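Local coordinates for START domain-containing protein 10 (PDB 6SER), which transfers phosphatidylcholine and phosphatidylethanolamine between membranes, preferring species with a palmitoyl or stearoyl chain at sn-1 and an unsaturated 18-carbon chain at sn-2, at residues N44-R49 against S203-A208; I68-E73 against K210-M215; H87-R92 against T102-R107; W119-P122 against N127-V130. All coordinates share one frame; numbering follows the deposited sequence.

Contact 1: residues N44-R49 against S203-A208; sequences NLTYSR and SSQFLA
A small polar surface contact joins strand 43-49, at the outer end of the sheet, to the long helix 197-227, and it rests on one residue from each, Thr46 and Gln205. Only 86 Å² is buried between the segments, and the nearest CA atoms, those of Thr46 and Gln205, stay 8.0 Å apart, so the side chains have to bridge the interval. Both CB atoms point across it. The hydroxyl OG1 of Thr46 donates a weak hydrogen bond of 3.3 Å to OE1 of Gln205. Alongside it, the methyl CG2 of Thr46 comes to 3.1 Å from the same OE1 and to 3.8 Å from CG of Gln205. The amide oxygen is thus straddled by both branches of the threonine. With CG2 anti to the backbone N and OG1 beside that N (chi1 -85°), both branches touch OE1, OG1 through the weak hydrogen bond and CG2 through van der Waals contact.

In the helix-grip fold of START domains the C-terminal helix packs against a curved antiparallel sheet, and here it reaches toward that sheet's edge. Thr46 and Tyr47 both face Val54 of strand 52-57, a classic beta bulge, one residue of which, Thr46, meets the helix. Gln205 extends beyond CG and crosses the threonine side chain at about a right angle; on its way it also packs on Val56 and Ile68.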
loop_
_atom_site.group_PDB
_atom_site.type_symbol
_atom_site.label_atom_id
_atom_site.label_comp_id
_atom_site.label_asym_id
_atom_site.label_seq_id
_atom_site.Cartn_x
_atom_site.Cartn_y
_atom_site.Cartn_z
ATOM N N ASN A 44 12.693 -10.449 12.122
ATOM C CA ASN A 44 12.584 -11.842 12.514
ATOM C C ASN A 44 11.570 -12.523 11.614
ATOM O O ASN A 44 10.489 -11.977 11.373
ATOM C CB ASN A 44 12.167 -11.972 13.979
ATOM C CG ASN A 44 13.145 -11.301 14.918
ATOM O OD1 ASN A 44 14.359 -11.343 14.702
ATOM N ND2 ASN A 44 12.621 -10.667 15.961
ATOM N N LEU A 45 11.927 -13.700 11.116
ATOM C CA LEU A 45 10.996 -14.505 10.345
ATOM C C LEU A 45 9.909 -15.054 11.260
ATOM O O LEU A 45 10.179 -15.503 12.375
ATOM C CB LEU A 45 11.744 -15.639 9.644
ATOM C CG LEU A 45 11.085 -16.411 8.494
ATOM C CD1 LEU A 45 10.082 -17.446 8.990
ATOM C CD2 LEU A 45 10.441 -15.462 7.485
ATOM N N THR A 46 8.680 -15.026 10.768
ATOM C CA THR A 46 7.484 -15.410 11.504
ATOM C C THR A 46 6.668 -16.477 10.791
ATOM O O THR A 46 5.946 -17.235 11.446
ATOM C CB THR A 46 6.618 -14.152 11.747
ATOM O OG1 THR A 46 7.069 -13.482 12.936
ATOM C CG2 THR A 46 5.135 -14.471 11.851
ATOM N N TYR A 47 6.793 -16.572 9.469
ATOM C CA TYR A 47 6.051 -17.514 8.649
ATOM C C TYR A 47 6.852 -17.731 7.372
ATOM O O TYR A 47 7.594 -16.845 6.938
ATOM C CB TYR A 47 4.637 -16.981 8.363
ATOM C CG TYR A 47 3.812 -17.784 7.379
ATOM C CD1 TYR A 47 3.968 -17.614 6.007
ATOM C CD2 TYR A 47 2.847 -18.682 7.819
ATOM C CE1 TYR A 47 3.211 -18.334 5.102
ATOM C CE2 TYR A 47 2.077 -19.405 6.917
ATOM C CZ TYR A 47 2.265 -19.225 5.561
ATOM O OH TYR A 47 1.514 -19.941 4.651
ATOM N N SER A 48 6.713 -18.922 6.786
ATOM C CA SER A 48 7.415 -19.261 5.550
ATOM C C SER A 48 6.894 -20.571 4.975
ATOM O O SER A 48 7.324 -21.654 5.388
ATOM C CB SER A 48 8.923 -19.363 5.785
ATOM O OG SER A 48 9.608 -19.640 4.576
ATOM N N ARG A 49 5.976 -20.482 4.018
ATOM C CA ARG A 49 5.358 -21.660 3.429
ATOM C C ARG A 49 4.923 -21.320 2.013
ATOM O O ARG A 49 4.217 -20.330 1.804
ATOM C CB ARG A 49 4.155 -22.129 4.265
ATOM C CG ARG A 49 3.348 -23.272 3.648
ATOM C CD ARG A 49 2.215 -23.726 4.569
ATOM N NE ARG A 49 1.455 -24.845 4.006
ATOM C CZ ARG A 49 0.247 -24.742 3.455
ATOM N NH1 ARG A 49 -0.356 -25.821 2.973
ATOM N NH2 ARG A 49 -0.366 -23.566 3.390
ATOM N N SER A 203 -2.802 -9.839 14.352
ATOM C CA SER A 203 -3.783 -10.009 13.287
ATOM C C SER A 203 -3.164 -9.774 11.912
ATOM O O SER A 203 -3.312 -10.599 11.001
ATOM C CB SER A 203 -4.951 -9.051 13.518
ATOM O OG SER A 203 -5.874 -9.118 12.449
ATOM N N SER A 204 -2.474 -8.643 11.740
ATOM C CA SER A 204 -1.889 -8.337 10.439
ATOM C C SER A 204 -0.826 -9.358 10.051
ATOM O O SER A 204 -0.642 -9.642 8.864
ATOM C CB SER A 204 -1.315 -6.919 10.446
ATOM O OG SER A 204 -0.097 -6.852 11.162
ATOM N N GLN A 205 -0.131 -9.930 11.032
ATOM C CA GLN A 205 0.795 -11.027 10.768
ATOM C C GLN A 205 0.059 -12.269 10.292
ATOM O O GLN A 205 0.487 -12.933 9.340
ATOM C CB GLN A 205 1.556 -11.355 12.040
ATOM C CG GLN A 205 3.030 -11.338 11.940
ATOM C CD GLN A 205 3.614 -11.302 13.316
ATOM O OE1 GLN A 205 4.098 -12.312 13.825
ATOM N NE2 GLN A 205 3.540 -10.137 13.957
ATOM N N PHE A 206 -1.050 -12.596 10.958
ATOM C CA PHE A 206 -1.757 -13.843 10.699
ATOM C C PHE A 206 -2.445 -13.838 9.342
ATOM O O PHE A 206 -2.534 -14.882 8.688
ATOM C CB PHE A 206 -2.772 -14.085 11.815
ATOM C CG PHE A 206 -3.575 -15.340 11.649
ATOM C CD1 PHE A 206 -4.856 -15.297 11.108
ATOM C CD2 PHE A 206 -3.056 -16.564 12.046
ATOM C CE1 PHE A 206 -5.601 -16.453 10.958
ATOM C CE2 PHE A 206 -3.794 -17.725 11.900
ATOM C CZ PHE A 206 -5.071 -17.670 11.353
ATOM N N LEU A 207 -2.950 -12.691 8.910
ATOM C CA LEU A 207 -3.712 -12.606 7.676
ATOM C C LEU A 207 -2.856 -12.232 6.477
ATOM O O LEU A 207 -3.320 -12.362 5.339
ATOM C CB LEU A 207 -4.841 -11.583 7.836
ATOM C CG LEU A 207 -5.909 -11.908 8.878
ATOM C CD1 LEU A 207 -6.805 -10.695 9.094
ATOM C CD2 LEU A 207 -6.725 -13.111 8.433
ATOM N N ALA A 208 -1.627 -11.776 6.712
ATOM C CA ALA A 208 -0.785 -11.287 5.625
ATOM C C ALA A 208 -0.583 -12.312 4.516
ATOM O O ALA A 208 -0.803 -11.962 3.345
ATOM C CB ALA A 208 0.554 -10.797 6.191
#

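Contact 2: residues I68-E73 against K210-M215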
loop_
_atom_site.group_PDB
_atom_site.type_symbol
_atom_site.label_atom_id
_atom_site.label_comp_id
_atom_site.label_asym_id
_atom_site.label_seq_id
_atom_site.Cartn_x
_atom_site.Cartn_y
_atom_site.Cartn_z
ATOM N N ILE A 68 5.514 -4.574 9.545
ATOM C CA ILE A 68 5.321 -5.920 9.016
ATOM C C ILE A 68 5.889 -5.955 7.604
ATOM O O ILE A 68 5.781 -4.975 6.860
ATOM C CB ILE A 68 3.826 -6.314 9.016
ATOM C CG1 ILE A 68 3.223 -6.130 10.410
ATOM C CG2 ILE A 68 3.619 -7.743 8.524
ATOM C CD1 ILE A 68 3.999 -6.820 11.529
ATOM N N LYS A 69 6.496 -7.079 7.239
ATOM C CA LYS A 69 7.064 -7.274 5.912
ATOM C C LYS A 69 6.609 -8.627 5.390
ATOM O O LYS A 69 6.689 -9.629 6.106
ATOM C CB LYS A 69 8.593 -7.201 5.938
ATOM C CG LYS A 69 9.227 -7.428 4.579
ATOM C CD LYS A 69 10.709 -7.757 4.673
ATOM C CE LYS A 69 11.498 -6.627 5.289
ATOM N NZ LYS A 69 12.950 -6.910 5.176
ATOM N N CYS A 70 6.117 -8.666 4.158
ATOM C CA CYS A 70 5.659 -9.922 3.572
ATOM C C CYS A 70 6.172 -10.032 2.143
ATOM O O CYS A 70 5.930 -9.145 1.319
ATOM C CB CYS A 70 4.131 -10.038 3.622
ATOM S SG CYS A 70 3.529 -11.717 3.243
ATOM N N ARG A 71 6.869 -11.127 1.857
ATOM C CA ARG A 71 7.526 -11.365 0.582
ATOM C C ARG A 71 6.876 -12.563 -0.098
ATOM O O ARG A 71 6.589 -13.575 0.551
ATOM C CB ARG A 71 9.023 -11.606 0.798
ATOM C CG ARG A 71 9.873 -11.708 -0.443
ATOM C CD ARG A 71 11.348 -11.736 -0.061
ATOM N NE ARG A 71 12.242 -11.957 -1.196
ATOM C CZ ARG A 71 12.472 -13.145 -1.751
ATOM N NH1 ARG A 71 11.855 -14.227 -1.289
ATOM N NH2 ARG A 71 13.313 -13.254 -2.775
ATOM N N MET A 72 6.624 -12.447 -1.399
ATOM C CA MET A 72 5.954 -13.518 -2.125
ATOM C C MET A 72 6.566 -13.699 -3.505
ATOM O O MET A 72 6.640 -12.752 -4.293
ATOM C CB MET A 72 4.457 -13.250 -2.257
ATOM C CG MET A 72 3.789 -14.163 -3.261
ATOM S SD MET A 72 2.019 -13.904 -3.288
ATOM C CE MET A 72 1.932 -12.290 -4.068
ATOM N N GLU A 73 6.984 -14.925 -3.795
ATOM C CA GLU A 73 7.571 -15.274 -5.077
ATOM C C GLU A 73 6.453 -15.606 -6.056
ATOM O O GLU A 73 5.608 -16.462 -5.773
ATOM C CB GLU A 73 8.523 -16.456 -4.916
ATOM C CG GLU A 73 9.948 -16.160 -5.334
ATOM C CD GLU A 73 10.924 -17.242 -4.899
ATOM O OE1 GLU A 73 10.799 -18.390 -5.386
ATOM O OE2 GLU A 73 11.810 -16.941 -4.064
ATOM N N LYS A 210 -2.447 -14.688 3.533
ATOM C CA LYS A 210 -3.691 -14.895 2.803
ATOM C C LYS A 210 -3.998 -13.718 1.887
ATOM O O LYS A 210 -4.482 -13.902 0.765
ATOM C CB LYS A 210 -4.841 -15.117 3.780
ATOM C CG LYS A 210 -6.102 -15.615 3.106
ATOM C CD LYS A 210 -7.344 -15.008 3.729
ATOM C CE LYS A 210 -8.592 -15.490 3.010
ATOM N NZ LYS A 210 -9.796 -14.700 3.384
ATOM N N ALA A 211 -3.731 -12.502 2.354
ATOM C CA ALA A 211 -3.982 -11.321 1.538
ATOM C C ALA A 211 -3.064 -11.285 0.322
ATOM O O ALA A 211 -3.477 -10.868 -0.765
ATOM C CB ALA A 211 -3.808 -10.070 2.391
ATOM N N MET A 212 -1.811 -11.720 0.488
ATOM C CA MET A 212 -0.873 -11.715 -0.628
ATOM C C MET A 212 -1.270 -12.732 -1.687
ATOM O O MET A 212 -1.124 -12.471 -2.889
ATOM C CB MET A 212 0.541 -12.003 -0.130
ATOM C CG MET A 212 1.108 -10.927 0.784
ATOM S SD MET A 212 1.625 -9.458 -0.125
ATOM C CE MET A 212 3.033 -10.103 -1.029
ATOM N N LYS A 213 -1.753 -13.905 -1.267
ATOM C CA LYS A 213 -2.132 -14.913 -2.249
ATOM C C LYS A 213 -3.418 -14.530 -2.966
ATOM O O LYS A 213 -3.590 -14.870 -4.141
ATOM C CB LYS A 213 -2.254 -16.288 -1.591
ATOM C CG LYS A 213 -0.948 -17.108 -1.646
ATOM C CD LYS A 213 -0.425 -17.213 -3.090
ATOM C CE LYS A 213 0.909 -17.956 -3.201
ATOM N NZ LYS A 213 1.460 -17.936 -4.596
ATOM N N LYS A 214 -4.324 -13.815 -2.290
ATOM C CA LYS A 214 -5.478 -13.261 -2.990
ATOM C C LYS A 214 -5.034 -12.286 -4.076
ATOM O O LYS A 214 -5.524 -12.338 -5.210
ATOM C CB LYS A 214 -6.424 -12.585 -1.998
ATOM C CG LYS A 214 -7.585 -13.465 -1.577
ATOM C CD LYS A 214 -8.286 -12.942 -0.332
ATOM C CE LYS A 214 -9.550 -13.746 -0.043
ATOM N NZ LYS A 214 -9.311 -15.222 -0.118
ATOM N N MET A 215 -4.076 -11.417 -3.755
ATOM C CA MET A 215 -3.513 -10.533 -4.767
ATOM C C MET A 215 -2.875 -11.325 -5.900
ATOM O O MET A 215 -3.004 -10.956 -7.074
ATOM C CB MET A 215 -2.486 -9.599 -4.134
ATOM C CG MET A 215 -1.858 -8.643 -5.135
ATOM S SD MET A 215 -0.418 -7.781 -4.492
ATOM C CE MET A 215 -1.080 -7.069 -2.992
#
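The backbone carbonyl oxygen of Met212 is approached by two atoms of the Met72 side chain, CE at 3.3 Å and SD at 3.5 Å from Met212 O. Both are van der Waals contacts, for no hydrogen bond spans the two segments. They belong to the core of the helix-grip fold of START domains, in which the C-terminal helix 197-227 lies over the curved sheet; the axis of segment 210-215 passes 9.4 Å from that of strand segment 68-73, with 39° between their N-to-C directions.

Two residues of the strand carry this packing, Cys70 and Met72, both with CB turned to the helix, whereas the intervening Arg71 turns its CB away. Met72 leaves the strand with CG anti to the backbone N (chi1 167°) and bends only at its last torsion, which lays the methyl end against the helix backbone. Met212 runs the other way: the two methionines slide past each other in opposite directions, and CE of Met212 arrives 3.7 Å from CB of Met72. The folded chain of Met212, bent at chi2 and chi3, also brings its CG to 3.5 Å from SG of Cys70.

All three of these residues are buried. Met212 lies about 4 Å from a triethylene glycol probably taken up from the crystallisation liquor, consistent with this helix face lining the lipid cavity expected in a START domain. At the margin, Lys213 has its ammonium group in a cation-pi contact with Tyr216, while its aliphatic CD passes 4.1 Å from SD of Met72.

Contact 3: residues H87-R92 against T102-R107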
loop_
_atom_site.group_PDB
_atom_site.type_symbol
_atom_site.label_atom_id
_atom_site.label_comp_id
_atom_site.label_asym_id
_atom_site.label_seq_id
_atom_site.Cartn_x
_atom_site.Cartn_y
_atom_site.Cartn_z
ATOM N N HIS A 87 -1.700 -0.702 -9.179
ATOM C CA HIS A 87 -2.100 0.645 -9.570
ATOM C C HIS A 87 -3.596 0.765 -9.846
ATOM O O HIS A 87 -4.160 1.849 -9.671
ATOM C CB HIS A 87 -1.323 1.087 -10.814
ATOM C CG HIS A 87 -0.088 1.882 -10.513
ATOM N ND1 HIS A 87 -0.132 3.135 -9.941
ATOM C CD2 HIS A 87 1.225 1.619 -10.739
ATOM C CE1 HIS A 87 1.099 3.606 -9.815
ATOM N NE2 HIS A 87 1.941 2.702 -10.288
ATOM N N ASP A 88 -4.254 -0.319 -10.269
ATOM C CA ASP A 88 -5.599 -0.247 -10.847
ATOM C C ASP A 88 -6.642 -0.104 -9.750
ATOM O O ASP A 88 -7.180 -1.092 -9.248
ATOM C CB ASP A 88 -5.876 -1.483 -11.696
ATOM C CG ASP A 88 -7.071 -1.302 -12.622
ATOM O OD1 ASP A 88 -6.969 -1.677 -13.804
ATOM O OD2 ASP A 88 -8.111 -0.782 -12.163
ATOM N N ILE A 89 -6.968 1.149 -9.408
ATOM C CA ILE A 89 -7.980 1.423 -8.383
ATOM C C ILE A 89 -9.295 0.735 -8.716
ATOM O O ILE A 89 -9.949 0.157 -7.839
ATOM C CB ILE A 89 -8.180 2.941 -8.200
ATOM C CG1 ILE A 89 -7.012 3.545 -7.431
ATOM C CG2 ILE A 89 -9.459 3.226 -7.432
ATOM C CD1 ILE A 89 -6.106 4.356 -8.275
ATOM N N GLU A 90 -9.705 0.787 -9.986
ATOM C CA GLU A 90 -10.992 0.220 -10.380
ATOM C C GLU A 90 -11.051 -1.280 -10.118
ATOM O O GLU A 90 -12.061 -1.792 -9.623
ATOM C CB GLU A 90 -11.256 0.503 -11.858
ATOM C CG GLU A 90 -12.477 -0.213 -12.367
ATOM C CD GLU A 90 -12.714 -0.027 -13.866
ATOM O OE1 GLU A 90 -13.874 -0.167 -14.277
ATOM O OE2 GLU A 90 -11.761 0.244 -14.624
ATOM N N TYR A 91 -9.983 -2.001 -10.473
ATOM C CA TYR A 91 -9.893 -3.445 -10.266
ATOM C C TYR A 91 -9.931 -3.849 -8.791
ATOM O O TYR A 91 -10.329 -4.978 -8.495
ATOM C CB TYR A 91 -8.598 -3.958 -10.900
ATOM C CG TYR A 91 -8.465 -5.458 -11.005
ATOM C CD1 TYR A 91 -9.455 -6.225 -11.608
ATOM C CD2 TYR A 91 -7.321 -6.109 -10.540
ATOM C CE1 TYR A 91 -9.318 -7.604 -11.734
ATOM C CE2 TYR A 91 -7.175 -7.486 -10.661
ATOM C CZ TYR A 91 -8.173 -8.225 -11.255
ATOM O OH TYR A 91 -8.029 -9.584 -11.369
ATOM N N ARG A 92 -9.525 -2.965 -7.866
ATOM C CA ARG A 92 -9.513 -3.310 -6.443
ATOM C C ARG A 92 -10.849 -3.873 -5.993
ATOM O O ARG A 92 -10.901 -4.873 -5.271
ATOM C CB ARG A 92 -9.158 -2.090 -5.587
ATOM C CG ARG A 92 -7.710 -2.029 -5.113
ATOM C CD ARG A 92 -7.454 -2.810 -3.807
ATOM N NE ARG A 92 -6.024 -2.804 -3.489
ATOM C CZ ARG A 92 -5.489 -3.167 -2.325
ATOM N NH1 ARG A 92 -6.258 -3.571 -1.323
ATOM N NH2 ARG A 92 -4.171 -3.113 -2.162
ATOM N N THR A 102 -12.913 3.202 -2.877
ATOM C CA THR A 102 -11.532 3.620 -3.098
ATOM C C THR A 102 -11.454 4.399 -4.403
ATOM O O THR A 102 -12.023 3.980 -5.414
ATOM C CB THR A 102 -10.558 2.423 -3.114
ATOM O OG1 THR A 102 -9.215 2.900 -3.278
ATOM C CG2 THR A 102 -10.881 1.437 -4.257
ATOM N N PHE A 103 -10.751 5.527 -4.375
ATOM C CA PHE A 103 -10.629 6.387 -5.547
ATOM C C PHE A 103 -9.527 7.395 -5.290
ATOM O O PHE A 103 -9.241 7.732 -4.140
ATOM C CB PHE A 103 -11.942 7.118 -5.850
ATOM C CG PHE A 103 -12.514 7.844 -4.666
ATOM C CD1 PHE A 103 -12.123 9.142 -4.366
ATOM C CD2 PHE A 103 -13.445 7.219 -3.839
ATOM C CE1 PHE A 103 -12.654 9.810 -3.257
ATOM C CE2 PHE A 103 -13.986 7.875 -2.742
ATOM C CZ PHE A 103 -13.589 9.175 -2.448
ATOM N N ASP A 104 -8.915 7.872 -6.366
ATOM C CA ASP A 104 -7.953 8.955 -6.233
ATOM C C ASP A 104 -8.691 10.277 -6.114
ATOM O O ASP A 104 -9.800 10.439 -6.630
ATOM C CB ASP A 104 -6.998 8.998 -7.426
ATOM C CG ASP A 104 -5.930 7.921 -7.353
ATOM O OD1 ASP A 104 -5.669 7.416 -6.238
ATOM O OD2 ASP A 104 -5.353 7.586 -8.409
ATOM N N ILE A 105 -8.063 11.220 -5.424
ATOM C CA ILE A 105 -8.652 12.523 -5.146
ATOM C C ILE A 105 -8.052 13.603 -6.029
ATOM O O ILE A 105 -8.767 14.419 -6.613
ATOM C CB ILE A 105 -8.478 12.871 -3.652
ATOM C CG1 ILE A 105 -9.284 11.895 -2.783
ATOM C CG2 ILE A 105 -8.840 14.346 -3.390
ATOM C CD1 ILE A 105 -9.023 12.032 -1.298
ATOM N N ALA A 106 -6.730 13.623 -6.127
ATOM C CA ALA A 106 -6.052 14.662 -6.877
ATOM C C ALA A 106 -4.634 14.203 -7.154
ATOM O O ALA A 106 -4.116 13.287 -6.514
ATOM C CB ALA A 106 -6.055 15.998 -6.121
ATOM N N ARG A 107 -4.014 14.870 -8.106
ATOM C CA ARG A 107 -2.652 14.587 -8.507
ATOM C C ARG A 107 -1.737 15.685 -7.978
ATOM O O ARG A 107 -2.117 16.861 -7.930
ATOM C CB ARG A 107 -2.577 14.468 -10.034
ATOM C CG ARG A 107 -1.217 14.760 -10.615
ATOM C CD ARG A 107 -0.984 13.990 -11.909
ATOM N NE ARG A 107 -2.100 14.084 -12.851
ATOM C CZ ARG A 107 -2.318 15.119 -13.657
ATOM N NH1 ARG A 107 -1.507 16.169 -13.629
ATOM N NH2 ARG A 107 -3.354 15.108 -14.487
#
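Ile89 splits its two branches over the strand: CG2 is aimed at the backbone of Thr102, and CD1 at the carboxylate of Asp104. The pair joins short helix 89-95 to strand 99-109, which follows it in the chain, on one flank of the START helix-grip fold. CG2 sits 3.3 Å from Thr102 O and 3.9 Å from Thr102 CG2. CD1, carried the other way, ends 3.3 Å from OD2 of Asp104, and the two side chains cross obliquely. That oxygen finds its charge partner in Arg134, so the isoleucine methyl lies against a carboxylate already engaged in a salt bridge.

Thr102 is turned with OG1 anti to its own N (chi1 -178°), which leaves CG2 facing the helix while OG1 bonds Tyr116 O on the adjoining strand. Arg92 adds only CB, 4.1 Å from CG2 of Thr102; its guanidinium leads off to a salt bridge with Asp96.

The helix that presents Ile89 and Arg92 is N-capped by Asp88. Its OD2 accepts from Tyr91 N at 2.8 Å, with a fairly straight N-H...O angle of 161°, the donor standing 51° out of the carboxylate plane.

Contact 4: residues W119-P122 against N127-V130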
loop_
_atom_site.group_PDB
_atom_site.type_symbol
_atom_site.label_atom_id
_atom_site.label_comp_id
_atom_site.label_asym_id
_atom_site.label_seq_id
_atom_site.Cartn_x
_atom_site.Cartn_y
_atom_site.Cartn_z
ATOM N N TRP A 119 -12.494 0.362 4.173
ATOM C CA TRP A 119 -12.668 -1.082 4.241
ATOM C C TRP A 119 -13.469 -1.465 5.477
ATOM O O TRP A 119 -13.542 -0.710 6.452
ATOM C CB TRP A 119 -11.319 -1.816 4.192
ATOM C CG TRP A 119 -10.431 -1.758 5.407
ATOM C CD1 TRP A 119 -10.258 -2.752 6.322
ATOM C CD2 TRP A 119 -9.552 -0.687 5.811
ATOM N NE1 TRP A 119 -9.349 -2.365 7.279
ATOM C CE2 TRP A 119 -8.895 -1.108 6.987
ATOM C CE3 TRP A 119 -9.260 0.580 5.297
ATOM C CZ2 TRP A 119 -7.966 -0.311 7.655
ATOM C CZ3 TRP A 119 -8.333 1.371 5.964
ATOM C CH2 TRP A 119 -7.701 0.924 7.132
ATOM N N ARG A 120 -14.091 -2.635 5.417
ATOM C CA ARG A 120 -14.960 -3.045 6.504
ATOM C C ARG A 120 -14.203 -3.925 7.491
ATOM O O ARG A 120 -13.203 -4.565 7.156
ATOM C CB ARG A 120 -16.202 -3.761 5.968
ATOM C CG ARG A 120 -15.909 -4.856 4.979
ATOM C CD ARG A 120 -17.201 -5.469 4.450
ATOM N NE ARG A 120 -17.825 -4.624 3.441
ATOM C CZ ARG A 120 -17.582 -4.717 2.137
ATOM N NH1 ARG A 120 -16.728 -5.628 1.683
ATOM N NH2 ARG A 120 -18.192 -3.898 1.291
ATOM N N CYS A 121 -14.589 -3.784 8.728
ATOM C CA CYS A 121 -14.018 -4.577 9.821
ATOM C C CYS A 121 -15.145 -5.357 10.478
ATOM O O CYS A 121 -16.242 -4.950 10.400
ATOM C CB CYS A 121 -13.307 -3.657 10.790
ATOM S SG CYS A 121 -11.991 -2.691 10.046
ATOM N N PRO A 122 -14.869 -6.507 11.099
ATOM C CA PRO A 122 -15.887 -7.294 11.762
ATOM C C PRO A 122 -16.652 -6.488 12.813
ATOM O O PRO A 122 -16.059 -5.892 13.595
ATOM C CB PRO A 122 -15.118 -8.457 12.365
ATOM C CG PRO A 122 -13.687 -8.065 12.318
ATOM C CD PRO A 122 -13.571 -7.087 11.192
ATOM N N ASN A 127 -15.951 0.324 10.520
ATOM C CA ASN A 127 -15.203 0.337 9.258
ATOM C C ASN A 127 -14.158 1.444 9.321
ATOM O O ASN A 127 -14.312 2.343 10.053
ATOM C CB ASN A 127 -16.137 0.427 8.058
ATOM C CG ASN A 127 -17.152 -0.680 7.981
ATOM O OD1 ASN A 127 -16.880 -1.798 8.307
ATOM N ND2 ASN A 127 -18.324 -0.368 7.515
ATOM N N ARG A 128 -13.119 1.320 8.533
ATOM C CA ARG A 128 -11.960 2.221 8.564
ATOM C C ARG A 128 -11.736 2.891 7.221
ATOM O O ARG A 128 -12.120 2.377 6.279
ATOM C CB ARG A 128 -10.734 1.418 8.943
ATOM C CG ARG A 128 -10.402 1.523 10.412
ATOM C CD ARG A 128 -10.594 0.269 11.179
ATOM N NE ARG A 128 -10.180 0.597 12.498
ATOM C CZ ARG A 128 -10.806 0.264 13.580
ATOM N NH1 ARG A 128 -11.865 -0.484 13.531
ATOM N NH2 ARG A 128 -10.347 0.678 14.704
ATOM N N ASP A 129 -11.082 4.021 7.224
ATOM C CA ASP A 129 -10.719 4.768 6.013
ATOM C C ASP A 129 -9.366 5.433 6.190
ATOM O O ASP A 129 -9.007 5.706 7.249
ATOM C CB ASP A 129 -11.833 5.692 5.530
ATOM C CG ASP A 129 -12.183 6.885 6.377
ATOM O OD1 ASP A 129 -11.732 6.984 7.471
ATOM O OD2 ASP A 129 -12.913 7.642 5.918
ATOM N N VAL A 130 -8.713 5.673 5.093
ATOM C CA VAL A 130 -7.407 6.339 5.026
ATOM C C VAL A 130 -7.367 7.316 3.874
ATOM O O VAL A 130 -7.971 7.103 2.897
ATOM C CB VAL A 130 -6.251 5.346 4.882
ATOM C CG1 VAL A 130 -5.961 4.639 6.160
ATOM C CG2 VAL A 130 -6.442 4.362 3.770
#
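Trp119 and Arg128 form the tight part of this contact, and Arg120, against Asn127, its looser side. The two backbones pair through Trp119 N to Arg128 O and Arg128 N to Trp119 O, both 2.9 Å, an antiparallel hydrogen-bonded pair. On the same face of the sheet, the tryptophan's six-membered ring takes CB of Arg128 over one face in a CH-pi contact, 3.5 Å from the ring centroid and 12° off its normal. Val130 CG1 reaches the ring's edge, 4.0 Å from Trp119 CZ3. A first torsion of 73° at Trp119 folds the indole toward the partner strand.

This is the loop end of the beta-hairpin formed by strands 112-119 and 127-139; Trp119-Arg128 is the pair across the segments before the connection departs. There the backbone ladder gives way to a side chain: Asn127 OD1 accepts from Cys121 N at 3.1 Å, in the carbonyl plane and on a lone pair. Cys121 SG meanwhile packs 3.5 Å from CD of Arg128, whose guanidinium goes on to Pro191 O through NH2.

On the outer side the packing is thinner: Arg120, itself exposed, touches Asn127 OD1 through its CA and CB but points away overall.

How the contacts relate
All four contacts lie within the START domain and reach the same curled sheet. Contacts 1 and 2 share helix 197-227: their centres are 9 Å apart, and they touch where Ser204 OG packs 3.5 Å from Ile68 CG1. Their segments alternate along the chain, so the C-terminal helix returns over strands laid down early. Contacts 3 and 4 are more local, come in series, and are both nested inside the long loops closed by contacts 1 and 2. Their centres are 17 Å apart, and contacts 1 and 3, 27 Å apart, lie on opposite sides of the chain's centre. Together they tie helices and a hairpin to one sheet of the helix-grip fold, which in START domains encloses a lipid.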